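Local coordinates for protein beta-glucuronidase (uncultured Clostridium sp., PDB 6U7J) that hydrolyses beta-D-glucuronides as a gut microbial glycoside hydrolase of family 2, and probably thereby reactivates estrogens from their glucuronide conjugates, at residues B[39-45]-B[75-79]; B[104-110]-B[137-143]. One frame throughout, in Å; residues are numbered along the deposited sequence.

Interaction 1: B[39-45]-B[75-79]; sequences GFEEKWF and GWVWY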
loop_
_atom_site.group_PDB
_atom_site.type_symbol
_atom_site.label_atom_id
_atom_site.label_comp_id
_atom_site.label_asym_id
_atom_site.label_seq_id
_atom_site.Cartn_x
_atom_site.Cartn_y
_atom_site.Cartn_z
ATOM N N GLY B 39 31.703 -11.496 26.641
ATOM C CA GLY B 39 32.323 -12.711 26.128
ATOM C C GLY B 39 33.826 -12.758 26.345
ATOM O O GLY B 39 34.383 -13.811 26.674
ATOM N N PHE B 40 34.508 -11.630 26.135
ATOM C CA PHE B 40 35.949 -11.592 26.363
ATOM C C PHE B 40 36.257 -11.690 27.848
ATOM O O PHE B 40 37.187 -12.399 28.254
ATOM C CB PHE B 40 36.561 -10.308 25.792
ATOM C CG PHE B 40 36.403 -10.155 24.307
ATOM C CD1 PHE B 40 36.812 -11.150 23.444
ATOM C CD2 PHE B 40 35.844 -9.001 23.778
ATOM C CE1 PHE B 40 36.660 -11.004 22.068
ATOM C CE2 PHE B 40 35.690 -8.843 22.405
ATOM C CZ PHE B 40 36.096 -9.847 21.547
ATOM N N GLU B 41 35.485 -10.983 28.670
ATOM C CA GLU B 41 35.761 -10.951 30.100
ATOM C C GLU B 41 35.510 -12.308 30.739
ATOM O O GLU B 41 36.271 -12.739 31.613
ATOM C CB GLU B 41 34.913 -9.866 30.768
ATOM C CG GLU B 41 35.438 -8.457 30.491
ATOM C CD GLU B 41 34.941 -7.422 31.485
ATOM O OE1 GLU B 41 34.317 -7.809 32.504
ATOM O OE2 GLU B 41 35.178 -6.215 31.241
ATOM N N GLU B 42 34.464 -13.003 30.309
ATOM C CA GLU B 42 34.147 -14.319 30.835
ATOM C C GLU B 42 34.799 -15.431 30.034
ATOM O O GLU B 42 34.545 -16.612 30.311
ATOM C CB GLU B 42 32.625 -14.493 30.888
ATOM C CG GLU B 42 31.983 -13.415 31.746
ATOM C CD GLU B 42 30.498 -13.638 31.989
ATOM O OE1 GLU B 42 29.976 -14.697 31.582
ATOM O OE2 GLU B 42 29.855 -12.739 32.572
ATOM N N LYS B 43 35.630 -15.069 29.053
ATOM C CA LYS B 43 36.398 -16.006 28.246
ATOM C C LYS B 43 35.507 -17.110 27.695
ATOM O O LYS B 43 35.804 -18.303 27.809
ATOM C CB LYS B 43 37.580 -16.560 29.048
ATOM C CG LYS B 43 38.447 -15.416 29.576
ATOM C CD LYS B 43 39.933 -15.722 29.627
ATOM C CE LYS B 43 40.602 -14.873 30.702
ATOM N NZ LYS B 43 42.098 -14.850 30.581
ATOM N N TRP B 44 34.410 -16.678 27.057
ATOM C CA TRP B 44 33.433 -17.599 26.492
ATOM C C TRP B 44 34.060 -18.531 25.480
ATOM O O TRP B 44 33.567 -19.647 25.281
ATOM C CB TRP B 44 32.297 -16.825 25.817
ATOM C CG TRP B 44 31.271 -16.310 26.750
ATOM C CD1 TRP B 44 31.209 -16.511 28.103
ATOM C CD2 TRP B 44 30.142 -15.497 26.409
ATOM N NE1 TRP B 44 30.117 -15.855 28.626
ATOM C CE2 TRP B 44 29.443 -15.229 27.607
ATOM C CE3 TRP B 44 29.655 -14.970 25.209
ATOM C CZ2 TRP B 44 28.272 -14.459 27.633
ATOM C CZ3 TRP B 44 28.506 -14.198 25.238
ATOM C CH2 TRP B 44 27.823 -13.952 26.443
ATOM N N PHE B 45 35.136 -18.086 24.825
ATOM C CA PHE B 45 35.799 -18.883 23.795
ATOM C C PHE B 45 36.510 -20.127 24.335
ATOM O O PHE B 45 36.873 -21.005 23.546
ATOM C CB PHE B 45 36.808 -18.013 23.054
ATOM C CG PHE B 45 37.781 -17.308 23.964
ATOM C CD1 PHE B 45 38.892 -17.973 24.465
ATOM C CD2 PHE B 45 37.588 -15.980 24.310
ATOM C CE1 PHE B 45 39.792 -17.329 25.292
ATOM C CE2 PHE B 45 38.483 -15.329 25.138
ATOM C CZ PHE B 45 39.587 -16.004 25.631
ATOM N N GLY B 75 27.931 -3.426 20.273
ATOM C CA GLY B 75 29.019 -4.208 20.844
ATOM C C GLY B 75 29.348 -5.496 20.107
ATOM O O GLY B 75 29.412 -5.519 18.868
ATOM N N TRP B 76 29.518 -6.584 20.857
ATOM C CA TRP B 76 30.036 -7.837 20.323
ATOM C C TRP B 76 28.997 -8.947 20.413
ATOM O O TRP B 76 28.196 -9.003 21.350
ATOM C CB TRP B 76 31.304 -8.282 21.071
ATOM C CG TRP B 76 32.466 -7.365 20.830
ATOM C CD1 TRP B 76 32.742 -6.195 21.480
ATOM C CD2 TRP B 76 33.494 -7.531 19.847
ATOM N NE1 TRP B 76 33.880 -5.622 20.956
ATOM C CE2 TRP B 76 34.360 -6.427 19.956
ATOM C CE3 TRP B 76 33.760 -8.505 18.882
ATOM C CZ2 TRP B 76 35.489 -6.275 19.143
ATOM C CZ3 TRP B 76 34.872 -8.349 18.064
ATOM C CH2 TRP B 76 35.724 -7.241 18.204
ATOM N N VAL B 77 29.054 -9.856 19.442
ATOM C CA VAL B 77 28.290 -11.092 19.461
ATOM C C VAL B 77 29.245 -12.242 19.168
ATOM O O VAL B 77 30.382 -12.040 18.738
ATOM C CB VAL B 77 27.121 -11.078 18.454
ATOM C CG1 VAL B 77 26.199 -9.887 18.735
ATOM C CG2 VAL B 77 27.646 -11.021 17.002
ATOM N N TRP B 78 28.749 -13.462 19.375
ATOM C CA TRP B 78 29.566 -14.666 19.339
ATOM C C TRP B 78 28.904 -15.703 18.446
ATOM O O TRP B 78 27.744 -16.073 18.666
ATOM C CB TRP B 78 29.765 -15.215 20.758
ATOM C CG TRP B 78 30.586 -14.279 21.560
ATOM C CD1 TRP B 78 30.157 -13.168 22.227
ATOM C CD2 TRP B 78 32.003 -14.334 21.736
ATOM N NE1 TRP B 78 31.223 -12.527 22.818
ATOM C CE2 TRP B 78 32.369 -13.224 22.532
ATOM C CE3 TRP B 78 33.002 -15.207 21.289
ATOM C CZ2 TRP B 78 33.695 -12.976 22.907
ATOM C CZ3 TRP B 78 34.316 -14.963 21.667
ATOM C CH2 TRP B 78 34.648 -13.858 22.474
ATOM N N TYR B 79 29.633 -16.153 17.436
ATOM C CA TYR B 79 29.224 -17.244 16.569
ATOM C C TYR B 79 30.091 -18.461 16.852
ATOM O O TYR B 79 31.275 -18.329 17.185
ATOM C CB TYR B 79 29.408 -16.896 15.099
ATOM C CG TYR B 79 28.466 -15.887 14.472
ATOM C CD1 TYR B 79 27.518 -16.295 13.540
ATOM C CD2 TYR B 79 28.564 -14.527 14.754
ATOM C CE1 TYR B 79 26.670 -15.392 12.928
ATOM C CE2 TYR B 79 27.718 -13.605 14.132
ATOM C CZ TYR B 79 26.770 -14.053 13.226
ATOM O OH TYR B 79 25.919 -13.172 12.593
HETATM O O HOH W 1 32.556 -10.114 24.211
#

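Interaction 2: B[104-110]-B[137-143]; sequences HAVIYLN and NRLTVAV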
loop_
_atom_site.group_PDB
_atom_site.type_symbol
_atom_site.label_atom_id
_atom_site.label_comp_id
_atom_site.label_asym_id
_atom_site.label_seq_id
_atom_site.Cartn_x
_atom_site.Cartn_y
_atom_site.Cartn_z
ATOM N N HIS B 104 34.364 -6.028 13.005
ATOM C CA HIS B 104 35.588 -6.464 13.667
ATOM C C HIS B 104 35.481 -7.933 14.049
ATOM O O HIS B 104 34.421 -8.389 14.486
ATOM C CB HIS B 104 35.850 -5.626 14.927
ATOM C CG HIS B 104 35.732 -4.153 14.700
ATOM N ND1 HIS B 104 36.535 -3.470 13.812
ATOM C CD2 HIS B 104 34.893 -3.233 15.234
ATOM C CE1 HIS B 104 36.201 -2.193 13.816
ATOM N NE2 HIS B 104 35.205 -2.022 14.666
ATOM N N ALA B 105 36.586 -8.671 13.905
ATOM C CA ALA B 105 36.577 -10.106 14.152
ATOM C C ALA B 105 37.716 -10.521 15.075
ATOM O O ALA B 105 38.837 -10.014 14.978
ATOM C CB ALA B 105 36.683 -10.894 12.844
ATOM N N VAL B 106 37.419 -11.458 15.965
ATOM C CA VAL B 106 38.433 -12.235 16.676
ATOM C C VAL B 106 38.091 -13.697 16.438
ATOM O O VAL B 106 36.997 -14.145 16.798
ATOM C CB VAL B 106 38.480 -11.914 18.182
ATOM C CG1 VAL B 106 39.702 -12.590 18.849
ATOM C CG2 VAL B 106 38.547 -10.420 18.406
ATOM N N ILE B 107 39.005 -14.424 15.804
ATOM C CA ILE B 107 38.796 -15.807 15.383
ATOM C C ILE B 107 39.497 -16.727 16.375
ATOM O O ILE B 107 40.700 -16.568 16.625
ATOM C CB ILE B 107 39.353 -16.042 13.969
ATOM C CG1 ILE B 107 38.821 -15.012 12.969
ATOM C CG2 ILE B 107 39.113 -17.492 13.536
ATOM C CD1 ILE B 107 37.342 -14.731 13.064
ATOM N N TYR B 108 38.760 -17.698 16.922
ATOM C CA TYR B 108 39.313 -18.700 17.823
ATOM C C TYR B 108 39.148 -20.073 17.194
ATOM O O TYR B 108 38.122 -20.353 16.562
ATOM C CB TYR B 108 38.627 -18.697 19.200
ATOM C CG TYR B 108 38.631 -17.363 19.925
ATOM C CD1 TYR B 108 37.658 -16.402 19.661
ATOM C CD2 TYR B 108 39.601 -17.074 20.885
ATOM C CE1 TYR B 108 37.655 -15.191 20.335
ATOM C CE2 TYR B 108 39.606 -15.873 21.558
ATOM C CZ TYR B 108 38.625 -14.933 21.280
ATOM O OH TYR B 108 38.625 -13.727 21.942
ATOM N N LEU B 109 40.169 -20.917 17.354
ATOM C CA LEU B 109 40.146 -22.289 16.867
ATOM C C LEU B 109 40.454 -23.212 18.035
ATOM O O LEU B 109 41.534 -23.123 18.629
ATOM C CB LEU B 109 41.152 -22.500 15.733
ATOM C CG LEU B 109 41.367 -23.942 15.280
ATOM C CD1 LEU B 109 40.083 -24.507 14.706
ATOM C CD2 LEU B 109 42.509 -24.060 14.248
ATOM N N ASN B 110 39.508 -24.092 18.359
ATOM C CA ASN B 110 39.637 -25.004 19.490
ATOM C C ASN B 110 39.979 -24.245 20.772
ATOM O O ASN B 110 40.779 -24.691 21.594
ATOM C CB ASN B 110 40.665 -26.094 19.183
ATOM C CG ASN B 110 40.236 -26.953 18.012
ATOM O OD1 ASN B 110 39.074 -27.350 17.926
ATOM N ND2 ASN B 110 41.149 -27.207 17.081
ATOM N N ASN B 137 36.836 -29.970 14.662
ATOM C CA ASN B 137 37.390 -28.749 15.240
ATOM C C ASN B 137 36.242 -27.820 15.647
ATOM O O ASN B 137 35.119 -27.935 15.148
ATOM C CB ASN B 137 38.321 -28.025 14.247
ATOM C CG ASN B 137 39.603 -28.809 13.959
ATOM O OD1 ASN B 137 40.666 -28.488 14.488
ATOM N ND2 ASN B 137 39.499 -29.847 13.131
ATOM N N ARG B 138 36.529 -26.892 16.558
ATOM C CA ARG B 138 35.551 -25.908 17.001
ATOM C C ARG B 138 36.003 -24.532 16.551
ATOM O O ARG B 138 37.149 -24.139 16.798
ATOM C CB ARG B 138 35.365 -25.929 18.523
ATOM C CG ARG B 138 34.342 -24.913 19.032
ATOM C CD ARG B 138 33.852 -25.225 20.464
ATOM N NE ARG B 138 34.947 -25.221 21.423
ATOM C CZ ARG B 138 35.424 -24.125 22.002
ATOM N NH1 ARG B 138 34.883 -22.944 21.735
ATOM N NH2 ARG B 138 36.443 -24.207 22.844
ATOM N N LEU B 139 35.103 -23.808 15.890
ATOM C CA LEU B 139 35.393 -22.490 15.341
ATOM C C LEU B 139 34.486 -21.480 16.030
ATOM O O LEU B 139 33.256 -21.602 15.966
ATOM C CB LEU B 139 35.188 -22.477 13.818
ATOM C CG LEU B 139 35.354 -21.117 13.132
ATOM C CD1 LEU B 139 36.703 -20.480 13.471
ATOM C CD2 LEU B 139 35.181 -21.235 11.616
ATOM N N THR B 140 35.094 -20.510 16.713
ATOM C CA THR B 140 34.372 -19.479 17.439
ATOM C C THR B 140 34.784 -18.132 16.873
ATOM O O THR B 140 35.982 -17.859 16.745
ATOM C CB THR B 140 34.671 -19.539 18.952
ATOM O OG1 THR B 140 34.614 -20.906 19.401
ATOM C CG2 THR B 140 33.658 -18.679 19.742
ATOM N N VAL B 141 33.798 -17.301 16.528
ATOM C CA VAL B 141 34.040 -16.006 15.895
ATOM C C VAL B 141 33.330 -14.929 16.701
ATOM O O VAL B 141 32.094 -14.909 16.755
ATOM C CB VAL B 141 33.561 -15.973 14.439
ATOM C CG1 VAL B 141 33.766 -14.579 13.863
ATOM C CG2 VAL B 141 34.285 -17.027 13.601
ATOM N N ALA B 142 34.095 -14.030 17.313
ATOM C CA ALA B 142 33.525 -12.839 17.929
ATOM C C ALA B 142 33.396 -11.757 16.864
ATOM O O ALA B 142 34.344 -11.512 16.111
ATOM C CB ALA B 142 34.385 -12.330 19.087
ATOM N N VAL B 143 32.222 -11.126 16.803
ATOM C CA VAL B 143 31.864 -10.150 15.774
ATOM C C VAL B 143 31.450 -8.865 16.483
ATOM O O VAL B 143 30.506 -8.874 17.283
ATOM C CB VAL B 143 30.727 -10.667 14.872
ATOM C CG1 VAL B 143 30.298 -9.610 13.831
ATOM C CG2 VAL B 143 31.123 -11.975 14.177
HETATM O O HOH W 2 39.034 -26.074 24.226
#

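Interaction 1: B[39-45]-B[75-79]
Aromatic packing of a short helix and the turn after it against Trp76 and Trp78 of strand 76-85, rings of both segments meeting edge to face, makes this contact in the family 2 sugar-binding domain. No direct hydrogen bond joins the segments, which bury 326 Å² between them. Trp78 is central: the six-membered ring of Trp44 turns its edge to the face of the Trp78 five-membered ring (centroids 5.0 Å, planes at 66°). The Trp78 six-membered ring points its edge, offset, at the Phe40 face (5.1 Å, 67°), and the Phe40 edge meets the face of the Trp76 six-membered ring (5.0 Å, 75°). Gly39 C lies 3.4 Å from Trp78 CZ2, and an ideal CB on Gly39 would clash with the indole nitrogen, so glycine permits this approach. Water 1 accepts from Phe40 N and Trp78 NE1, 3.1 Å from each. Lys43, just past helix 38-41, has positive phi (50°); Trp44 N bonds to Gly39 O (2.9 Å) and Lys43 N weakly to Phe40 O (3.2 Å). This Schellman motif returns Trp44 to an aromatic cluster covering one sheet face in the jelly-roll-like domain.

Interaction 2: B[104-110]-B[137-143]
Strands 104-109 and 135-144 run antiparallel as neighbours in the main sheet of the sugar-binding domain, a jelly-roll-like beta fold in family 2 enzymes; the axes of 104-109 and 137-143 approach to 4.8 Å with N-to-C directions 162° apart. The register is unbroken from Ala105-Val143 to Leu109-Leu139. Val106-Ala142 and Tyr108-Thr140 are hydrogen-bonded pairs: Val106 N to Ala142 O is 3.1 Å and Ala142 N to Val106 O 2.9 Å, while Tyr108 N to Thr140 O is 2.8 Å and Thr140 N to Tyr108 O 3.0 Å. The non-hydrogen-bonded pairs lie between and beyond them, with a CA-H...O contact from Ala105 CA to Ala142 O at 3.3 Å.

Ile107, Leu109, Leu139 and Val141 share one face, where Ile107 CD1 meets Val141 CG1 at 3.7 Å and Ile107 CG2 meets Leu139 CD1 at 3.8 Å. The other face carries Val106, Tyr108, Thr140 and Ala142; Phe40 packs on Val106, Tyr108 and Ala142, and Glu80 forms a salt bridge with Arg138 and a hydrogen bond with Thr140.

Asn110 leaves the strand with positive phi (53°) yet prolongs the bonding: its N reaches Arg138 O at 2.8 Å, its OD1 replaces a backbone carbonyl as acceptor for Arg138 N at 2.9 Å, and its ND2 donates to Asn137 OD1 at 2.9 Å, while Asn137 ND2 hydrogen-bonds to Asn133 O.

From the N terminus, the chain passes through helix 38-41 and its turn, then returns 30 residues later along strand 76-85, closing interaction 1. Only afterwards does interaction 2 open at strand 104-109 and close 27 residues on at strand 135-144, so the two loops stand in series, neither nested nor crossed. In space, however, their centres are about 10 Å apart. Strand 76-85 pairs with strand 135-144, with Val77 N 2.8 Å from Val143 O and Tyr79 O 2.8 Å from Val141 N. The 39-45 segment also reaches across to strand 104-109, where Phe45 stacks on Tyr108. Helix and turn thus cover three consecutive strands of one sheet.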